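Local coordinates for protein SxtG (PDB 6U1R) that acts as an amidinotransferase in the saxitoxin biosynthetic pathway of Microseira wollei, probably by way of an amidino-cysteine intermediate, at residues G275-N280 with K294-L299; E46-P51 with I79-E84; G143-E148 with Q243-D248; F186-D191 with T208-T213. All blocks are in the same frame, centred on the assembly; numbering follows the deposited sequence.

Contact 1 (G275-N280 with K294-L299); sequences GKILVN and KSWDIL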
loop_
_atom_site.group_PDB
_atom_site.type_symbol
_atom_site.label_atom_id
_atom_site.label_comp_id
_atom_site.label_asym_id
_atom_site.label_seq_id
_atom_site.Cartn_x
_atom_site.Cartn_y
_atom_site.Cartn_z
ATOM N N GLY A 275 -1.851 -3.782 32.783
ATOM C CA GLY A 275 -0.954 -4.288 33.802
ATOM C C GLY A 275 -0.672 -5.783 33.770
ATOM O O GLY A 275 -0.014 -6.278 34.694
ATOM N N LYS A 276 -1.159 -6.524 32.764
ATOM C CA LYS A 276 -1.039 -7.986 32.715
ATOM C C LYS A 276 -0.583 -8.435 31.329
ATOM O O LYS A 276 -1.315 -8.261 30.355
ATOM C CB LYS A 276 -2.382 -8.654 33.039
ATOM C CG LYS A 276 -3.043 -8.193 34.341
ATOM C CD LYS A 276 -2.217 -8.564 35.546
ATOM C CE LYS A 276 -2.801 -7.955 36.832
ATOM N NZ LYS A 276 -4.139 -8.506 37.112
ATOM N N ILE A 277 0.587 -9.060 31.240
ATOM C CA ILE A 277 1.111 -9.515 29.958
ATOM C C ILE A 277 1.645 -10.936 30.100
ATOM O O ILE A 277 2.432 -11.232 31.006
ATOM C CB ILE A 277 2.175 -8.540 29.415
ATOM C CG1 ILE A 277 2.603 -8.912 27.992
ATOM C CG2 ILE A 277 3.368 -8.393 30.380
ATOM C CD1 ILE A 277 3.270 -7.746 27.265
ATOM N N LEU A 278 1.187 -11.810 29.209
ATOM C CA LEU A 278 1.541 -13.222 29.178
ATOM C C LEU A 278 2.795 -13.430 28.334
ATOM O O LEU A 278 2.858 -12.966 27.185
ATOM C CB LEU A 278 0.359 -13.996 28.593
ATOM C CG LEU A 278 0.393 -15.514 28.425
ATOM C CD1 LEU A 278 0.406 -16.194 29.775
ATOM C CD2 LEU A 278 -0.820 -15.971 27.619
ATOM N N VAL A 279 3.781 -14.155 28.883
ATOM C CA VAL A 279 5.083 -14.290 28.246
ATOM C C VAL A 279 5.478 -15.759 28.127
ATOM O O VAL A 279 5.242 -16.561 29.037
ATOM C CB VAL A 279 6.157 -13.499 29.022
ATOM C CG1 VAL A 279 7.498 -13.717 28.414
ATOM C CG2 VAL A 279 5.790 -12.032 29.034
ATOM N N ASN A 280 6.078 -16.094 26.994
ATOM C CA ASN A 280 6.519 -17.447 26.693
ATOM C C ASN A 280 7.863 -17.699 27.366
ATOM O O ASN A 280 8.828 -16.993 27.064
ATOM C CB ASN A 280 6.634 -17.587 25.167
ATOM C CG ASN A 280 7.054 -18.965 24.721
ATOM O OD1 ASN A 280 7.931 -19.599 25.319
ATOM N ND2 ASN A 280 6.444 -19.433 23.628
ATOM N N LYS A 294 8.397 -2.818 33.178
ATOM C CA LYS A 294 8.645 -3.028 34.602
ATOM C C LYS A 294 7.432 -2.710 35.467
ATOM O O LYS A 294 7.292 -3.281 36.551
ATOM C CB LYS A 294 9.839 -2.185 35.069
ATOM C CG LYS A 294 11.189 -2.668 34.560
ATOM C CD LYS A 294 11.502 -4.080 35.041
ATOM C CE LYS A 294 12.950 -4.463 34.749
ATOM N NZ LYS A 294 13.308 -5.773 35.363
ATOM N N SER A 295 6.556 -1.806 35.031
ATOM C CA SER A 295 5.372 -1.462 35.811
ATOM C C SER A 295 4.246 -2.491 35.707
ATOM O O SER A 295 3.270 -2.403 36.471
ATOM C CB SER A 295 4.846 -0.099 35.364
ATOM O OG SER A 295 4.439 -0.163 34.020
ATOM N N TRP A 296 4.350 -3.460 34.795
ATOM C CA TRP A 296 3.335 -4.483 34.606
ATOM C C TRP A 296 3.712 -5.796 35.300
ATOM O O TRP A 296 4.883 -6.072 35.598
ATOM C CB TRP A 296 3.116 -4.742 33.103
ATOM C CG TRP A 296 2.232 -3.742 32.428
ATOM C CD1 TRP A 296 2.079 -2.424 32.742
ATOM C CD2 TRP A 296 1.343 -4.001 31.334
ATOM N NE1 TRP A 296 1.148 -1.836 31.895
ATOM C CE2 TRP A 296 0.686 -2.789 31.024
ATOM C CE3 TRP A 296 1.041 -5.138 30.588
ATOM C CZ2 TRP A 296 -0.245 -2.691 29.988
ATOM C CZ3 TRP A 296 0.111 -5.037 29.559
ATOM C CH2 TRP A 296 -0.523 -3.823 29.274
ATOM N N ASP A 297 2.691 -6.612 35.543
ATOM C CA ASP A 297 2.882 -7.987 35.999
ATOM C C ASP A 297 3.190 -8.881 34.803
ATOM O O ASP A 297 2.390 -8.974 33.862
ATOM C CB ASP A 297 1.644 -8.510 36.722
ATOM C CG ASP A 297 1.422 -7.845 38.084
ATOM O OD1 ASP A 297 2.408 -7.375 38.689
ATOM O OD2 ASP A 297 0.264 -7.799 38.549
ATOM N N ILE A 298 4.328 -9.559 34.862
ATOM C CA ILE A 298 4.730 -10.509 33.836
ATOM C C ILE A 298 4.193 -11.875 34.244
ATOM O O ILE A 298 4.590 -12.442 35.271
ATOM C CB ILE A 298 6.249 -10.509 33.652
ATOM C CG1 ILE A 298 6.671 -9.146 33.070
ATOM C CG2 ILE A 298 6.688 -11.663 32.764
ATOM C CD1 ILE A 298 8.149 -8.975 32.930
ATOM N N LEU A 299 3.242 -12.375 33.464
ATOM C CA LEU A 299 2.609 -13.666 33.698
ATOM C C LEU A 299 3.324 -14.697 32.832
ATOM O O LEU A 299 3.153 -14.706 31.608
ATOM C CB LEU A 299 1.118 -13.602 33.364
ATOM C CG LEU A 299 0.336 -12.439 33.986
ATOM C CD1 LEU A 299 -1.114 -12.519 33.541
ATOM C CD2 LEU A 299 0.432 -12.450 35.492
#

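Contact 2 (E46-P51 with I79-E84); sequences EGAMLP and IPYPPE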
loop_
_atom_site.group_PDB
_atom_site.type_symbol
_atom_site.label_atom_id
_atom_site.label_comp_id
_atom_site.label_asym_id
_atom_site.label_seq_id
_atom_site.Cartn_x
_atom_site.Cartn_y
_atom_site.Cartn_z
ATOM N N GLU A 46 -11.948 -22.296 3.836
ATOM C CA GLU A 46 -12.393 -22.821 2.549
ATOM C C GLU A 46 -11.443 -22.394 1.433
ATOM O O GLU A 46 -10.973 -21.249 1.410
ATOM C CB GLU A 46 -13.802 -22.331 2.257
ATOM C CG GLU A 46 -14.826 -22.775 3.311
ATOM C CD GLU A 46 -16.246 -22.692 2.803
ATOM O OE1 GLU A 46 -16.963 -21.749 3.193
ATOM O OE2 GLU A 46 -16.633 -23.574 2.008
ATOM N N GLY A 47 -11.152 -23.316 0.516
ATOM C CA GLY A 47 -10.284 -23.057 -0.625
ATOM C C GLY A 47 -8.821 -22.910 -0.287
ATOM O O GLY A 47 -8.041 -22.480 -1.147
ATOM N N ALA A 48 -8.440 -23.253 0.942
ATOM C CA ALA A 48 -7.094 -23.024 1.450
ATOM C C ALA A 48 -6.057 -23.875 0.713
ATOM O O ALA A 48 -6.304 -25.037 0.384
ATOM C CB ALA A 48 -7.054 -23.323 2.950
ATOM N N MET A 49 -4.897 -23.267 0.448
ATOM C CA MET A 49 -3.749 -23.883 -0.206
ATOM C C MET A 49 -2.598 -23.979 0.784
ATOM O O MET A 49 -2.393 -23.070 1.588
ATOM C CB MET A 49 -3.294 -23.059 -1.420
ATOM C CG MET A 49 -4.410 -22.741 -2.416
ATOM S SD MET A 49 -5.036 -24.204 -3.260
ATOM C CE MET A 49 -3.604 -24.684 -4.200
ATOM N N LEU A 50 -1.840 -25.071 0.722
ATOM C CA LEU A 50 -0.742 -25.256 1.659
ATOM C C LEU A 50 0.278 -24.116 1.549
ATOM O O LEU A 50 0.470 -23.536 0.470
ATOM C CB LEU A 50 -0.042 -26.591 1.400
ATOM C CG LEU A 50 -0.805 -27.885 1.680
ATOM C CD1 LEU A 50 0.077 -29.089 1.296
ATOM C CD2 LEU A 50 -1.223 -27.953 3.154
ATOM N N PRO A 51 0.961 -23.791 2.652
ATOM C CA PRO A 51 2.083 -22.854 2.586
ATOM C C PRO A 51 3.140 -23.350 1.613
ATOM O O PRO A 51 3.340 -24.556 1.454
ATOM C CB PRO A 51 2.632 -22.849 4.023
ATOM C CG PRO A 51 1.594 -23.446 4.855
ATOM C CD PRO A 51 0.823 -24.389 3.986
ATOM N N ILE A 79 -0.614 -26.537 -4.175
ATOM C CA ILE A 79 -1.133 -27.766 -3.586
ATOM C C ILE A 79 -2.243 -27.386 -2.607
ATOM O O ILE A 79 -1.991 -26.646 -1.651
ATOM C CB ILE A 79 -0.040 -28.565 -2.857
ATOM C CG1 ILE A 79 1.178 -28.804 -3.761
ATOM C CG2 ILE A 79 -0.618 -29.895 -2.329
ATOM C CD1 ILE A 79 0.886 -29.693 -4.959
ATOM N N PRO A 80 -3.468 -27.902 -2.749
ATOM C CA PRO A 80 -4.518 -27.570 -1.772
ATOM C C PRO A 80 -4.316 -28.291 -0.444
ATOM O O PRO A 80 -3.688 -29.346 -0.359
ATOM C CB PRO A 80 -5.802 -28.043 -2.464
ATOM C CG PRO A 80 -5.347 -29.229 -3.272
ATOM C CD PRO A 80 -3.967 -28.817 -3.792
ATOM N N TYR A 81 -4.868 -27.704 0.617
ATOM C CA TYR A 81 -5.049 -28.472 1.840
ATOM C C TYR A 81 -5.944 -29.672 1.542
ATOM O O TYR A 81 -6.876 -29.561 0.732
ATOM C CB TYR A 81 -5.697 -27.630 2.944
ATOM C CG TYR A 81 -4.729 -26.835 3.790
ATOM C CD1 TYR A 81 -4.285 -25.595 3.375
ATOM C CD2 TYR A 81 -4.263 -27.332 5.015
ATOM C CE1 TYR A 81 -3.397 -24.859 4.141
ATOM C CE2 TYR A 81 -3.379 -26.603 5.790
ATOM C CZ TYR A 81 -2.951 -25.356 5.351
ATOM O OH TYR A 81 -2.072 -24.604 6.096
ATOM N N PRO A 82 -5.716 -30.816 2.184
ATOM C CA PRO A 82 -6.650 -31.934 2.035
ATOM C C PRO A 82 -8.063 -31.513 2.394
ATOM O O PRO A 82 -8.280 -30.812 3.397
ATOM C CB PRO A 82 -6.105 -32.977 3.017
ATOM C CG PRO A 82 -4.654 -32.700 3.063
ATOM C CD PRO A 82 -4.520 -31.207 2.956
ATOM N N PRO A 83 -9.056 -31.906 1.595
ATOM C CA PRO A 83 -10.430 -31.463 1.879
ATOM C C PRO A 83 -10.909 -31.852 3.263
ATOM O O PRO A 83 -11.665 -31.099 3.887
ATOM C CB PRO A 83 -11.253 -32.162 0.790
ATOM C CG PRO A 83 -10.308 -32.426 -0.294
ATOM C CD PRO A 83 -8.965 -32.646 0.324
ATOM N N GLU A 84 -10.497 -33.012 3.764
ATOM C CA GLU A 84 -10.979 -33.421 5.075
ATOM C C GLU A 84 -10.437 -32.510 6.169
ATOM O O GLU A 84 -11.121 -32.274 7.171
ATOM C CB GLU A 84 -10.627 -34.891 5.337
ATOM C CG GLU A 84 -9.128 -35.222 5.388
ATOM C CD GLU A 84 -8.500 -35.571 4.018
ATOM O OE1 GLU A 84 -8.977 -35.113 2.937
ATOM O OE2 GLU A 84 -7.495 -36.314 4.042
HETATM O O HOH W 1 0.311 -25.075 -1.719
#

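Contact 3 (G143-E148 with Q243-D248); sequences GNEIIE and QRHLED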
loop_
_atom_site.group_PDB
_atom_site.type_symbol
_atom_site.label_atom_id
_atom_site.label_comp_id
_atom_site.label_asym_id
_atom_site.label_seq_id
_atom_site.Cartn_x
_atom_site.Cartn_y
_atom_site.Cartn_z
ATOM N N GLY A 143 -6.561 2.150 16.194
ATOM C CA GLY A 143 -7.595 3.154 16.399
ATOM C C GLY A 143 -8.687 3.016 15.350
ATOM O O GLY A 143 -9.334 1.971 15.270
ATOM N N ASN A 144 -8.891 4.038 14.521
ATOM C CA ASN A 144 -9.897 3.989 13.474
ATOM C C ASN A 144 -9.306 3.666 12.102
ATOM O O ASN A 144 -10.012 3.798 11.097
ATOM C CB ASN A 144 -10.673 5.315 13.405
ATOM C CG ASN A 144 -9.800 6.487 12.984
ATOM O OD1 ASN A 144 -8.607 6.330 12.726
ATOM N ND2 ASN A 144 -10.401 7.672 12.893
ATOM N N GLU A 145 -8.056 3.204 12.047
ATOM C CA GLU A 145 -7.347 2.949 10.796
ATOM C C GLU A 145 -7.048 1.466 10.623
ATOM O O GLU A 145 -6.549 0.816 11.559
ATOM C CB GLU A 145 -6.036 3.736 10.766
ATOM C CG GLU A 145 -5.222 3.561 9.492
ATOM C CD GLU A 145 -3.909 4.319 9.517
ATOM O OE1 GLU A 145 -3.471 4.730 10.610
ATOM O OE2 GLU A 145 -3.305 4.505 8.441
ATOM N N ILE A 146 -7.316 0.948 9.417
ATOM C CA ILE A 146 -6.860 -0.383 8.997
ATOM C C ILE A 146 -5.666 -0.207 8.048
ATOM O O ILE A 146 -5.748 0.538 7.064
ATOM C CB ILE A 146 -8.004 -1.179 8.345
ATOM C CG1 ILE A 146 -9.131 -1.364 9.373
ATOM C CG2 ILE A 146 -7.510 -2.535 7.838
ATOM C CD1 ILE A 146 -10.299 -2.121 8.909
ATOM N N ILE A 147 -4.535 -0.847 8.370
ATOM C CA ILE A 147 -3.299 -0.764 7.586
ATOM C C ILE A 147 -3.024 -2.121 6.949
ATOM O O ILE A 147 -2.922 -3.140 7.652
ATOM C CB ILE A 147 -2.101 -0.343 8.461
ATOM C CG1 ILE A 147 -2.398 0.961 9.206
ATOM C CG2 ILE A 147 -0.833 -0.194 7.604
ATOM C CD1 ILE A 147 -1.373 1.306 10.272
ATOM N N GLU A 148 -2.862 -2.137 5.621
ATOM C CA GLU A 148 -2.480 -3.361 4.924
ATOM C C GLU A 148 -0.966 -3.529 4.982
ATOM O O GLU A 148 -0.210 -2.655 4.528
ATOM C CB GLU A 148 -2.975 -3.353 3.475
ATOM C CG GLU A 148 -4.490 -3.067 3.367
ATOM C CD GLU A 148 -5.129 -3.476 2.047
ATOM O OE1 GLU A 148 -4.412 -3.964 1.140
ATOM O OE2 GLU A 148 -6.367 -3.298 1.919
ATOM N N GLN A 243 6.847 2.660 12.537
ATOM C CA GLN A 243 7.068 3.707 13.531
ATOM C C GLN A 243 6.894 5.088 12.914
ATOM O O GLN A 243 6.296 5.971 13.540
ATOM C CB GLN A 243 8.450 3.575 14.181
ATOM C CG GLN A 243 8.767 4.675 15.240
ATOM C CD GLN A 243 7.818 4.682 16.452
ATOM O OE1 GLN A 243 8.140 4.113 17.513
ATOM N NE2 GLN A 243 6.662 5.359 16.310
ATOM N N ARG A 244 7.361 5.290 11.682
ATOM C CA ARG A 244 7.176 6.605 11.075
ATOM C C ARG A 244 5.709 6.869 10.773
ATOM O O ARG A 244 5.214 7.982 10.988
ATOM C CB ARG A 244 7.988 6.755 9.798
ATOM C CG ARG A 244 7.715 8.146 9.166
ATOM C CD ARG A 244 8.814 8.646 8.298
ATOM N NE ARG A 244 10.120 8.537 8.945
ATOM C CZ ARG A 244 11.249 8.294 8.295
ATOM N NH1 ARG A 244 11.245 8.144 6.973
ATOM N NH2 ARG A 244 12.393 8.195 8.972
ATOM N N HIS A 245 5.001 5.866 10.252
ATOM C CA HIS A 245 3.586 6.045 9.950
ATOM C C HIS A 245 2.787 6.422 11.192
ATOM O O HIS A 245 1.840 7.226 11.106
ATOM C CB HIS A 245 3.033 4.767 9.318
ATOM C CG HIS A 245 1.638 4.914 8.807
ATOM N ND1 HIS A 245 1.330 5.662 7.688
ATOM C CD2 HIS A 245 0.465 4.424 9.272
ATOM C CE1 HIS A 245 0.023 5.613 7.482
ATOM N NE2 HIS A 245 -0.523 4.864 8.423
ATOM N N LEU A 246 3.159 5.876 12.353
ATOM C CA LEU A 246 2.423 6.066 13.600
ATOM C C LEU A 246 3.101 7.045 14.566
ATOM O O LEU A 246 2.724 7.094 15.740
ATOM C CB LEU A 246 2.227 4.717 14.297
ATOM C CG LEU A 246 1.438 3.648 13.537
ATOM C CD1 LEU A 246 1.302 2.382 14.382
ATOM C CD2 LEU A 246 0.089 4.200 13.088
ATOM N N GLU A 247 4.069 7.842 14.103
ATOM C CA GLU A 247 4.950 8.561 15.033
ATOM C C GLU A 247 4.243 9.672 15.809
ATOM O O GLU A 247 4.735 10.069 16.869
ATOM C CB GLU A 247 6.141 9.181 14.289
ATOM C CG GLU A 247 5.750 10.286 13.306
ATOM C CD GLU A 247 6.924 10.812 12.483
ATOM O OE1 GLU A 247 8.059 10.313 12.652
ATOM O OE2 GLU A 247 6.694 11.707 11.647
ATOM N N ASP A 248 3.138 10.211 15.302
ATOM C CA ASP A 248 2.469 11.303 16.012
ATOM C C ASP A 248 1.898 10.850 17.351
ATOM O O ASP A 248 1.815 11.653 18.293
ATOM C CB ASP A 248 1.338 11.888 15.154
ATOM C CG ASP A 248 1.847 12.669 13.947
ATOM O OD1 ASP A 248 3.021 13.079 13.946
ATOM O OD2 ASP A 248 1.056 12.873 13.001
#

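Contact 4 (F186-D191 with T208-T213); sequences FDAQYD and TEFEPT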
loop_
_atom_site.group_PDB
_atom_site.type_symbol
_atom_site.label_atom_id
_atom_site.label_comp_id
_atom_site.label_asym_id
_atom_site.label_seq_id
_atom_site.Cartn_x
_atom_site.Cartn_y
_atom_site.Cartn_z
ATOM N N PHE A 186 11.855 -8.999 -4.722
ATOM C CA PHE A 186 12.983 -9.545 -5.461
ATOM C C PHE A 186 13.762 -10.548 -4.605
ATOM O O PHE A 186 13.688 -10.567 -3.368
ATOM C CB PHE A 186 13.940 -8.423 -5.895
ATOM C CG PHE A 186 13.401 -7.484 -6.948
ATOM C CD1 PHE A 186 12.163 -7.669 -7.555
ATOM C CD2 PHE A 186 14.169 -6.397 -7.343
ATOM C CE1 PHE A 186 11.713 -6.788 -8.537
ATOM C CE2 PHE A 186 13.724 -5.530 -8.325
ATOM C CZ PHE A 186 12.504 -5.727 -8.923
ATOM N N ASP A 187 14.584 -11.356 -5.282
ATOM C CA ASP A 187 15.456 -12.269 -4.556
ATOM C C ASP A 187 16.303 -11.545 -3.514
ATOM O O ASP A 187 16.644 -12.135 -2.489
ATOM C CB ASP A 187 16.371 -13.023 -5.527
ATOM C CG ASP A 187 15.660 -14.135 -6.281
ATOM O OD1 ASP A 187 14.487 -14.459 -5.984
ATOM O OD2 ASP A 187 16.312 -14.712 -7.180
ATOM N N ALA A 188 16.648 -10.270 -3.751
ATOM C CA ALA A 188 17.483 -9.526 -2.808
ATOM C C ALA A 188 16.854 -9.372 -1.417
ATOM O O ALA A 188 17.566 -9.029 -0.468
ATOM C CB ALA A 188 17.809 -8.140 -3.366
ATOM N N GLN A 189 15.543 -9.587 -1.286
ATOM C CA GLN A 189 14.854 -9.504 0.001
ATOM C C GLN A 189 15.113 -10.722 0.886
ATOM O O GLN A 189 14.740 -10.708 2.062
ATOM C CB GLN A 189 13.345 -9.314 -0.252
ATOM C CG GLN A 189 12.479 -9.120 1.017
ATOM C CD GLN A 189 12.863 -7.902 1.841
ATOM O OE1 GLN A 189 13.588 -7.027 1.381
ATOM N NE2 GLN A 189 12.366 -7.846 3.088
ATOM N N TYR A 190 15.786 -11.761 0.372
ATOM C CA TYR A 190 15.964 -13.005 1.104
ATOM C C TYR A 190 17.435 -13.414 1.086
ATOM O O TYR A 190 18.118 -13.258 0.071
ATOM C CB TYR A 190 15.096 -14.127 0.501
ATOM C CG TYR A 190 13.685 -13.697 0.174
ATOM C CD1 TYR A 190 12.743 -13.533 1.175
ATOM C CD2 TYR A 190 13.305 -13.442 -1.137
ATOM C CE1 TYR A 190 11.430 -13.121 0.875
ATOM C CE2 TYR A 190 12.017 -13.039 -1.452
ATOM C CZ TYR A 190 11.081 -12.879 -0.438
ATOM O OH TYR A 190 9.809 -12.466 -0.781
ATOM N N ASP A 191 17.901 -13.948 2.212
ATOM C CA ASP A 191 19.280 -14.416 2.376
ATOM C C ASP A 191 19.331 -15.874 1.943
ATOM O O ASP A 191 18.963 -16.774 2.699
ATOM C CB ASP A 191 19.728 -14.242 3.822
ATOM C CG ASP A 191 21.145 -14.734 4.071
ATOM O OD1 ASP A 191 21.783 -15.246 3.134
ATOM O OD2 ASP A 191 21.594 -14.625 5.231
ATOM N N THR A 208 16.205 -9.838 4.497
ATOM C CA THR A 208 17.295 -8.874 4.464
ATOM C C THR A 208 16.732 -7.486 4.744
ATOM O O THR A 208 15.574 -7.336 5.166
ATOM C CB THR A 208 17.989 -8.889 3.101
ATOM O OG1 THR A 208 17.082 -8.359 2.121
ATOM C CG2 THR A 208 18.401 -10.294 2.706
ATOM N N GLU A 209 17.542 -6.453 4.479
ATOM C CA GLU A 209 17.105 -5.061 4.579
ATOM C C GLU A 209 16.952 -4.401 3.213
ATOM O O GLU A 209 17.129 -3.189 3.068
ATOM C CB GLU A 209 18.071 -4.266 5.460
ATOM C CG GLU A 209 18.095 -4.736 6.930
ATOM C CD GLU A 209 16.748 -4.582 7.636
ATOM O OE1 GLU A 209 16.013 -3.621 7.326
ATOM O OE2 GLU A 209 16.445 -5.418 8.523
ATOM N N PHE A 210 16.597 -5.185 2.194
ATOM C CA PHE A 210 16.422 -4.634 0.854
ATOM C C PHE A 210 15.241 -3.656 0.790
ATOM O O PHE A 210 15.357 -2.578 0.192
ATOM C CB PHE A 210 16.274 -5.801 -0.122
ATOM C CG PHE A 210 15.754 -5.428 -1.472
ATOM C CD1 PHE A 210 16.568 -4.787 -2.395
ATOM C CD2 PHE A 210 14.463 -5.764 -1.837
ATOM C CE1 PHE A 210 16.089 -4.466 -3.649
ATOM C CE2 PHE A 210 13.976 -5.442 -3.074
ATOM C CZ PHE A 210 14.793 -4.791 -3.993
ATOM N N GLU A 211 14.104 -4.004 1.387
ATOM C CA GLU A 211 12.924 -3.152 1.334
ATOM C C GLU A 211 12.053 -3.409 2.558
ATOM O O GLU A 211 12.197 -4.438 3.222
ATOM C CB GLU A 211 12.121 -3.392 0.053
ATOM C CG GLU A 211 11.391 -4.712 0.062
ATOM C CD GLU A 211 10.833 -5.063 -1.295
ATOM O OE1 GLU A 211 10.452 -4.144 -2.066
ATOM O OE2 GLU A 211 10.795 -6.275 -1.571
ATOM N N PRO A 212 11.122 -2.500 2.867
ATOM C CA PRO A 212 10.287 -2.667 4.074
ATOM C C PRO A 212 9.311 -3.830 3.937
ATOM O O PRO A 212 8.498 -3.847 3.010
ATOM C CB PRO A 212 9.537 -1.334 4.175
ATOM C CG PRO A 212 10.261 -0.371 3.321
ATOM C CD PRO A 212 10.990 -1.156 2.274
ATOM N N THR A 213 9.356 -4.775 4.889
ATOM C CA THR A 213 8.354 -5.834 4.994
ATOM C C THR A 213 8.003 -6.067 6.458
ATOM O O THR A 213 8.866 -5.994 7.348
ATOM C CB THR A 213 8.792 -7.190 4.356
ATOM O OG1 THR A 213 9.997 -7.688 4.959
ATOM C CG2 THR A 213 8.993 -7.052 2.863
#

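Contact 1 (G275-N280 with K294-L299)
Leu299 N gives the shortest polar bond between the two segments, 2.8 Å to Ile277 O, with an N-H...O angle of 166°. Ile277 is used at both ends, for its own N donates to Asp297 O at 3.2 Å; one residue thus bonds to both neighbours of its bridge partner, Ile298. Asp297 N to Gly275 O and Val279 N to Leu299 O extend the ladder, and the short strand axes approach to 4.8 Å. Side chains alternate between the faces. Lys276 and Asp297 stand side by side, pointing the same way, on the face of Leu278 and Leu299; what nears the carboxylate is aliphatic, Lys276 CE at 3.5 Å from Asp297 OD2, whereas Lys276 NZ stays 4.7 Å from that oxygen. Trp296 CG is anti to its carbonyl carbon (chi1 -80°), and one face of its indole lies against Gly275, just ahead of strand 276-279. Gly275 CA sits 3.4 Å from the centroid of the Trp296 five-membered ring, 10° off the normal, a CH-pi contact over the face, while Ile277 CB meets Trp296 CE3 at the ring edge. Outside the pair, Trp296 NE1 bonds to Tyr382 O and the indole stacks on Phe383, tying the C-terminus here. The bonding pattern is that of a parallel strand pair, forming one edge of a three-stranded mixed sheet whose other outer strand, 269-273, runs antiparallel to 276-279.

Contact 2 (E46-P51 with I79-E84)
Tyr81 and Leu50 lose the most surface here, and they meet face-on: Leu50 CD2 lies 3.5 Å from the centroid of the Tyr81 ring and 7° off its normal, a CH-pi contact over the centre. At the ring's edge, Met49 O approaches Tyr81 CE1 to 3.3 Å, and Ala48 CB touches Tyr81 CD1 obliquely at 3.6 Å. The phenol oxygen bonds to Pro361 O and the ring also stacks on Phe362, so the aromatic is held by a second loop as well. Neither segment is a regular strand at this point, but their backbones form one isolated bridge, Met49 with Pro80, just before Pro82, which occupies the N-cap position of helix 83-102. Pro80 has no N-H to donate; the bonds come from its neighbours, Tyr81 N to Ala48 O at 3.0 Å and Leu50 N to Ile79 O at 2.9 Å, the latter meeting the acceptor nearly along the C=O axis. Ile79, next in buried surface, reaches Leu50 CD1 with its CG2 at 3.8 Å. A water accepts from Ile79 N and donates to Leu50 O, linking the two backbones beside the direct bond. Met49, its chain bent at chi2 and chi3, curls back until CE rests 3.4 Å from Ile79 C, with SD against the Pro80 ring. On the far side of Leu50 in sequence, Pro51 crosses Tyr81 at about a right angle, its side chain about 10 Å from that of His264, a predicted active-site residue.

Contact 3 (G143-E148 with Q243-D248)
His245 and Glu145 meet tip to tip in the one hydrogen bond between these segments: His245 NE2 donates to Glu145 OE2 at 2.8 Å with an N-H...O angle of 170°. The acceptor lies in the imidazole plane, so the N-H points straight at it, and the carboxylate oxygen is met on its syn side although the two flat groups are turned 47° apart. Glu145 spans the gap because CG is anti to the backbone N (chi1 -179°) and the chain stays extended beyond it; even the nearest backbones are well separated, with Glu145 CA 10.6 Å from Leu246 CA. OE2 has a second partner in Thr178 OG1, so two groups grip one oxygen. Separately, the nearby carboxylate may favour a protonated imidazole. Structurally this is a His-carboxylate bond joining a strand to a helix end: strand 145-148 is the middle strand of a three-stranded mixed sheet, and His245 is the last residue of helix 236-245. Apolar contacts lie beside the bond. Ile147 CD1 reaches tip to tip toward the imidazole, 3.8 Å from His245 CD2, and is 4.3 Å from Leu246 CD2. The imidazole also stacks on Trp241 one turn earlier in its helix. Toward the second subunit, Arg244 NH1 hydrogen-bonds to Phe171 O and Ala175 O of that chain, and Arg244 makes a cation-pi contact with its Phe171.

Contact 4 (F186-D191 with T208-T213)
Thr208 and Gln189 carry the polar bonds. Thr208 OG1, in the crowded position between its own N and carbonyl carbon (chi1 68°), donates to Ala188 O at 2.7 Å, in the carbonyl plane on a lone pair. The same OG1 accepts from Phe210 N at 3.2 Å, an ST turn, while Thr208 N bonds to Gln189 O at 3.0 Å. The Gln189 amide faces Glu211: OE1 accepts from Glu211 N at 3.1 Å, and NE2 makes a weak bond to Glu211 O at 3.4 Å, so one side chain pairs with both backbone groups of that residue. Aromatic and apolar contacts gather on Phe210. Ala188 CB lies 4.0 Å from its ring centroid, over the face, and Gln189 OE1 comes in the ring plane at the edge. The Phe186 and Phe210 planes are inclined by only 28°, but the rings are offset so far that they scarcely overlap, with Phe186 CD2 touching Phe210 CZ at 3.8 Å. Lys168 of the second subunit makes a cation-pi contact with Phe210. Both segments lie in the long connection between strands 176-179 and 219-222, with a short 3-10 turn at 187-189 and Tyr190 packed on helix 53-57.

Along the chain contact 2 comes first, followed by contact 3, whose two segments bracket contact 4 in sequence, and finally contact 1. The four are separate, with no atoms touching: contacts 3 and 4 come nearest, about 9 Å between nearest atoms and 23 Å between centres, whereas contacts 1 and 2 lie on opposite sides of the chain's centre, their centres about 37 Å apart. Contacts 1 and 3 each use the middle strand of a different three-stranded mixed sheet; contact 2 joins a loop to the start of helix 83-102, and contact 4 joins two parts of a long connection. Contacts 3 and 4 both touch the second subunit, so residues of both contribute to that interface, while contacts 1 and 2 are within one chain.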